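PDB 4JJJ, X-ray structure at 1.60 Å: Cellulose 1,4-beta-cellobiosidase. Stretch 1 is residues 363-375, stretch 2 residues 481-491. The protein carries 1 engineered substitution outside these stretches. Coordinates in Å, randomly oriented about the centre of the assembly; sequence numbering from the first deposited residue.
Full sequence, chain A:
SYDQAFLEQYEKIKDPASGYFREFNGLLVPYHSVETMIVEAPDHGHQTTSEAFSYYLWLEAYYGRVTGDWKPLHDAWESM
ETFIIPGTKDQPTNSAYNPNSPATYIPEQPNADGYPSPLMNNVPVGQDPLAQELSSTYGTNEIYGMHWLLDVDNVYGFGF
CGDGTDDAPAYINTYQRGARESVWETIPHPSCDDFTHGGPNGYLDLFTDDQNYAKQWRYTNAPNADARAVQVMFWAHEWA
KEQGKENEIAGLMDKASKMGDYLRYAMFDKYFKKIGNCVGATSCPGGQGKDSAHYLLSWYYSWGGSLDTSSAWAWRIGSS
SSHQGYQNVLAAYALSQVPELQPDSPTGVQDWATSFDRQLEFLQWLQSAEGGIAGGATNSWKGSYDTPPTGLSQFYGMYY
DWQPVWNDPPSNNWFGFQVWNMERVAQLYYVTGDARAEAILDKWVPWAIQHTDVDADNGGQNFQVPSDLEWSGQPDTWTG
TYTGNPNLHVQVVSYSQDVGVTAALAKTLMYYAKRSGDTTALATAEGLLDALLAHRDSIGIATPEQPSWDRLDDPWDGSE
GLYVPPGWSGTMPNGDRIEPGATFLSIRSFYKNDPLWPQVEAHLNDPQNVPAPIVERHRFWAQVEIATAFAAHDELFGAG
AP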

# COMPACT_ATOMS: atom_id res chain seq x y z
N LEU A 363 10.98 -1.77 -13.81
CA LEU A 363 11.89 -1.94 -12.75
C LEU A 363 13.37 -1.84 -13.19
O LEU A 363 14.24 -1.32 -12.54
N GLN A 364 13.64 -2.36 -14.39
CA GLN A 364 14.98 -2.32 -14.96
C GLN A 364 15.34 -0.87 -15.38
O GLN A 364 16.47 -0.43 -15.10
N TRP A 365 14.39 -0.18 -15.97
CA TRP A 365 14.55 1.21 -16.37
C TRP A 365 14.89 2.05 -15.15
O TRP A 365 15.71 2.99 -15.22
N LEU A 366 14.34 1.69 -13.97
CA LEU A 366 14.55 2.51 -12.76
C LEU A 366 15.82 2.13 -12.02
O LEU A 366 16.07 2.69 -10.91
N GLN A 367 16.58 1.13 -12.46
CA GLN A 367 17.70 0.71 -11.70
C GLN A 367 18.90 1.69 -11.82
O GLN A 367 19.47 1.91 -12.89
N SER A 368 19.23 2.27 -10.70
CA SER A 368 20.30 3.30 -10.57
C SER A 368 21.65 2.71 -10.89
O SER A 368 21.91 1.47 -10.85
N ALA A 369 22.61 3.63 -11.04
CA ALA A 369 24.05 3.28 -11.18
C ALA A 369 24.47 2.36 -10.04
O ALA A 369 25.23 1.38 -10.22
N GLU A 370 24.09 2.67 -8.80
CA GLU A 370 24.52 1.94 -7.62
C GLU A 370 23.78 0.62 -7.48
O GLU A 370 24.33 -0.32 -6.91
N GLY A 371 22.52 0.55 -7.91
CA GLY A 371 21.73 -0.70 -7.93
C GLY A 371 20.34 -0.61 -7.34
O GLY A 371 19.49 -1.38 -7.68
N GLY A 372 20.12 0.35 -6.45
CA GLY A 372 18.78 0.60 -5.95
C GLY A 372 17.83 1.03 -7.04
O GLY A 372 18.21 1.63 -8.04
N ILE A 373 16.55 0.77 -6.84
CA ILE A 373 15.45 1.03 -7.79
C ILE A 373 14.78 2.36 -7.55
O ILE A 373 14.18 2.60 -6.47
N ALA A 374 14.90 3.24 -8.52
CA ALA A 374 14.35 4.62 -8.39
C ALA A 374 12.84 4.64 -8.46
O ALA A 374 12.17 3.60 -8.65
N GLY A 375 12.26 5.83 -8.32
CA GLY A 375 10.88 5.93 -7.86
C GLY A 375 9.82 5.36 -8.76
O GLY A 375 9.04 4.49 -8.36
N THR A 481 16.22 -0.91 -23.75
CA THR A 481 17.53 -1.40 -23.37
C THR A 481 18.10 -0.69 -22.14
O THR A 481 17.91 0.54 -21.95
N TYR A 482 18.83 -1.39 -21.31
CA TYR A 482 19.33 -0.86 -20.06
C TYR A 482 20.67 -0.27 -20.36
O TYR A 482 21.61 -0.98 -20.82
N THR A 483 20.80 1.04 -20.06
CA THR A 483 22.11 1.70 -20.22
C THR A 483 23.06 1.66 -19.08
O THR A 483 24.26 2.12 -19.13
N GLY A 484 22.61 1.17 -17.93
CA GLY A 484 23.33 1.22 -16.72
C GLY A 484 23.01 2.49 -15.90
O GLY A 484 23.45 2.60 -14.76
N ASN A 485 22.28 3.41 -16.52
CA ASN A 485 21.84 4.63 -15.86
C ASN A 485 22.94 5.28 -15.03
O ASN A 485 22.84 5.56 -13.81
N PRO A 486 24.08 5.59 -15.70
CA PRO A 486 25.18 6.20 -14.96
C PRO A 486 24.85 7.56 -14.31
O PRO A 486 25.53 7.89 -13.30
N ASN A 487 23.79 8.22 -14.77
CA ASN A 487 23.38 9.48 -14.19
C ASN A 487 22.15 9.48 -13.22
O ASN A 487 21.54 10.53 -12.98
N LEU A 488 21.79 8.28 -12.79
CA LEU A 488 20.79 8.08 -11.76
C LEU A 488 21.45 7.46 -10.53
O LEU A 488 22.16 6.45 -10.64
N HIS A 489 21.33 8.15 -9.41
CA HIS A 489 22.07 7.81 -8.23
C HIS A 489 21.25 7.67 -6.96
O HIS A 489 20.31 8.34 -6.78
N VAL A 490 21.69 6.79 -6.09
CA VAL A 490 21.14 6.69 -4.79
C VAL A 490 22.28 6.54 -3.75
O VAL A 490 23.29 5.79 -3.97
N GLN A 491 22.07 7.15 -2.58
CA GLN A 491 22.95 6.95 -1.43
C GLN A 491 22.06 6.66 -0.18
O GLN A 491 20.91 7.17 -0.07

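Three residues of the second stretch cover the most surface here: Tyr482, Leu488 and Val490. Together with Asn485 they hold the loop that follows the helix end at Trp365.

Tyr482 points toward the first stretch, with chi1 in t. Its ring reaches along the loop, so that OH donates a hydrogen bond to Gln367 O at 2.8 Å. That carbonyl lies at the ring edge, near its plane. Over one face sits Gln364 NE2, 3.5 Å from Tyr482 CE1. Gln364 (chi1 t, chi2 p) is held there by a hydrogen bond from its NE2 to Gln367 OE1, 2.9 Å.

Asn485 also points in, with chi1 in m. Its ND2 donates to two carbonyls, Trp365 O at 2.7 Å and Gln367 O at 2.9 Å. Gln367 O therefore accepts from both Tyr482 and Asn485. Asn485 OD1 is bonded elsewhere in the structure.

Leu488 starts out sideways, but its t, p rotamer brings its end nearer. CD2 packs 3.8 Å from Ala374 CB and 3.6 Å from Leu366 O. Its CG lies 3.8 Å from Ser368 CB. The main chains are also tied here: Ala369 N donates a hydrogen bond to Leu488 O at 2.9 Å.

Val490, chi1 p, sets CG1 3.6 Å from Ser368 OG and 4.0 Å from Glu370 CB. Ser368, also p, turns its OG back into its own loop. OG accepts from Gly371 N at 3.0 Å and donates to Gly372 O at 2.7 Å. An ideal CB on Gly372 would lie 3.2 Å from Val490 CG1, a tight approach.

Glu370 points toward the strand, with chi1 in m and chi2 in p. Its OE1 accepts from Val490 N at 3.0 Å. Its OE2 lies at the edge of the His489 ring, 3.6 Å from His489 ND1.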

# COMPACT_ATOMS: atom_id res chain seq x y z
CB LEU A 363 11.59 -3.25 -12.07
CG LEU A 363 10.28 -3.39 -11.33
CD1 LEU A 363 10.15 -4.79 -10.73
CD2 LEU A 363 10.09 -2.30 -10.23
CB GLN A 364 15.11 -3.29 -16.12
CG GLN A 364 16.49 -3.39 -16.68
CD GLN A 364 17.60 -3.82 -15.70
OE1 GLN A 364 17.96 -4.97 -15.63
NE2 GLN A 364 18.12 -2.93 -14.87
CB TRP A 365 13.29 1.72 -17.01
CG TRP A 365 13.24 3.21 -17.24
CD1 TRP A 365 14.08 3.94 -18.01
CD2 TRP A 365 12.29 4.12 -16.68
NE1 TRP A 365 13.73 5.27 -17.95
CE2 TRP A 365 12.60 5.42 -17.19
CE3 TRP A 365 11.19 3.97 -15.84
CZ2 TRP A 365 11.90 6.54 -16.82
CZ3 TRP A 365 10.50 5.12 -15.44
CH2 TRP A 365 10.81 6.37 -15.95
CB LEU A 366 13.36 2.33 -11.79
CG LEU A 366 12.07 2.97 -12.33
CD1 LEU A 366 10.82 2.51 -11.62
CD2 LEU A 366 12.15 4.49 -12.23
CB GLN A 367 18.16 -0.74 -12.07
CG GLN A 367 19.24 -1.26 -11.17
CD GLN A 367 19.33 -2.76 -11.19
OE1 GLN A 367 19.30 -3.38 -12.26
NE2 GLN A 367 19.38 -3.34 -10.04
CB SER A 368 20.28 3.90 -9.17
OG SER A 368 20.63 2.88 -8.20
CB ALA A 369 24.88 4.51 -11.18
CB GLU A 370 24.34 2.82 -6.38
CG GLU A 370 25.45 3.81 -6.18
CD GLU A 370 25.23 5.08 -6.96
OE1 GLU A 370 24.06 5.37 -7.34
OE2 GLU A 370 26.28 5.77 -7.29
CB ILE A 373 14.45 -0.11 -7.85
CG1 ILE A 373 15.15 -1.51 -7.85
CG2 ILE A 373 13.47 0.07 -8.99
CD1 ILE A 373 16.09 -1.82 -8.99
CB ALA A 374 14.94 5.50 -9.44
CB THR A 481 18.45 -1.54 -24.60
OG1 THR A 481 19.43 -2.55 -24.32
CG2 THR A 481 19.03 -0.19 -24.99
CB TYR A 482 19.43 -1.90 -18.98
CG TYR A 482 19.86 -1.44 -17.66
CD1 TYR A 482 19.22 -0.37 -17.06
CD2 TYR A 482 20.95 -1.98 -17.01
CE1 TYR A 482 19.61 0.10 -15.83
CE2 TYR A 482 21.36 -1.51 -15.81
CZ TYR A 482 20.66 -0.48 -15.21
OH TYR A 482 21.08 -0.05 -13.98
CB THR A 483 21.85 3.21 -20.49
OG1 THR A 483 21.31 3.79 -19.26
CG2 THR A 483 20.92 3.41 -21.62
CB ASN A 485 20.59 4.45 -15.00
CG ASN A 485 19.38 4.14 -15.82
OD1 ASN A 485 19.20 4.58 -16.95
ND2 ASN A 485 18.43 3.31 -15.22
CB PRO A 486 26.22 6.41 -16.07
CG PRO A 486 25.50 6.42 -17.30
CD PRO A 486 24.28 5.57 -17.14
CB ASN A 487 23.26 10.53 -15.24
CG ASN A 487 24.63 10.75 -15.95
OD1 ASN A 487 25.63 11.00 -15.32
ND2 ASN A 487 24.65 10.58 -17.22
CB LEU A 488 19.79 7.08 -12.28
CG LEU A 488 18.69 6.72 -11.23
CD1 LEU A 488 17.90 7.90 -10.73
CD2 LEU A 488 17.83 5.65 -11.95
CB HIS A 489 23.12 8.95 -7.91
CG HIS A 489 23.99 9.28 -9.04
ND1 HIS A 489 25.16 8.61 -9.25
CD2 HIS A 489 23.90 10.22 -10.00
CE1 HIS A 489 25.76 9.11 -10.31
NE2 HIS A 489 25.02 10.12 -10.76
CB VAL A 490 20.15 5.49 -4.68
CG1 VAL A 490 20.85 4.14 -4.84
CG2 VAL A 490 19.51 5.46 -3.33
CB GLN A 491 23.99 8.13 -1.25
CG GLN A 491 23.32 9.42 -1.00
CD GLN A 491 24.31 10.56 -0.82
OE1 GLN A 491 25.35 10.39 -0.21
NE2 GLN A 491 23.82 11.74 -1.16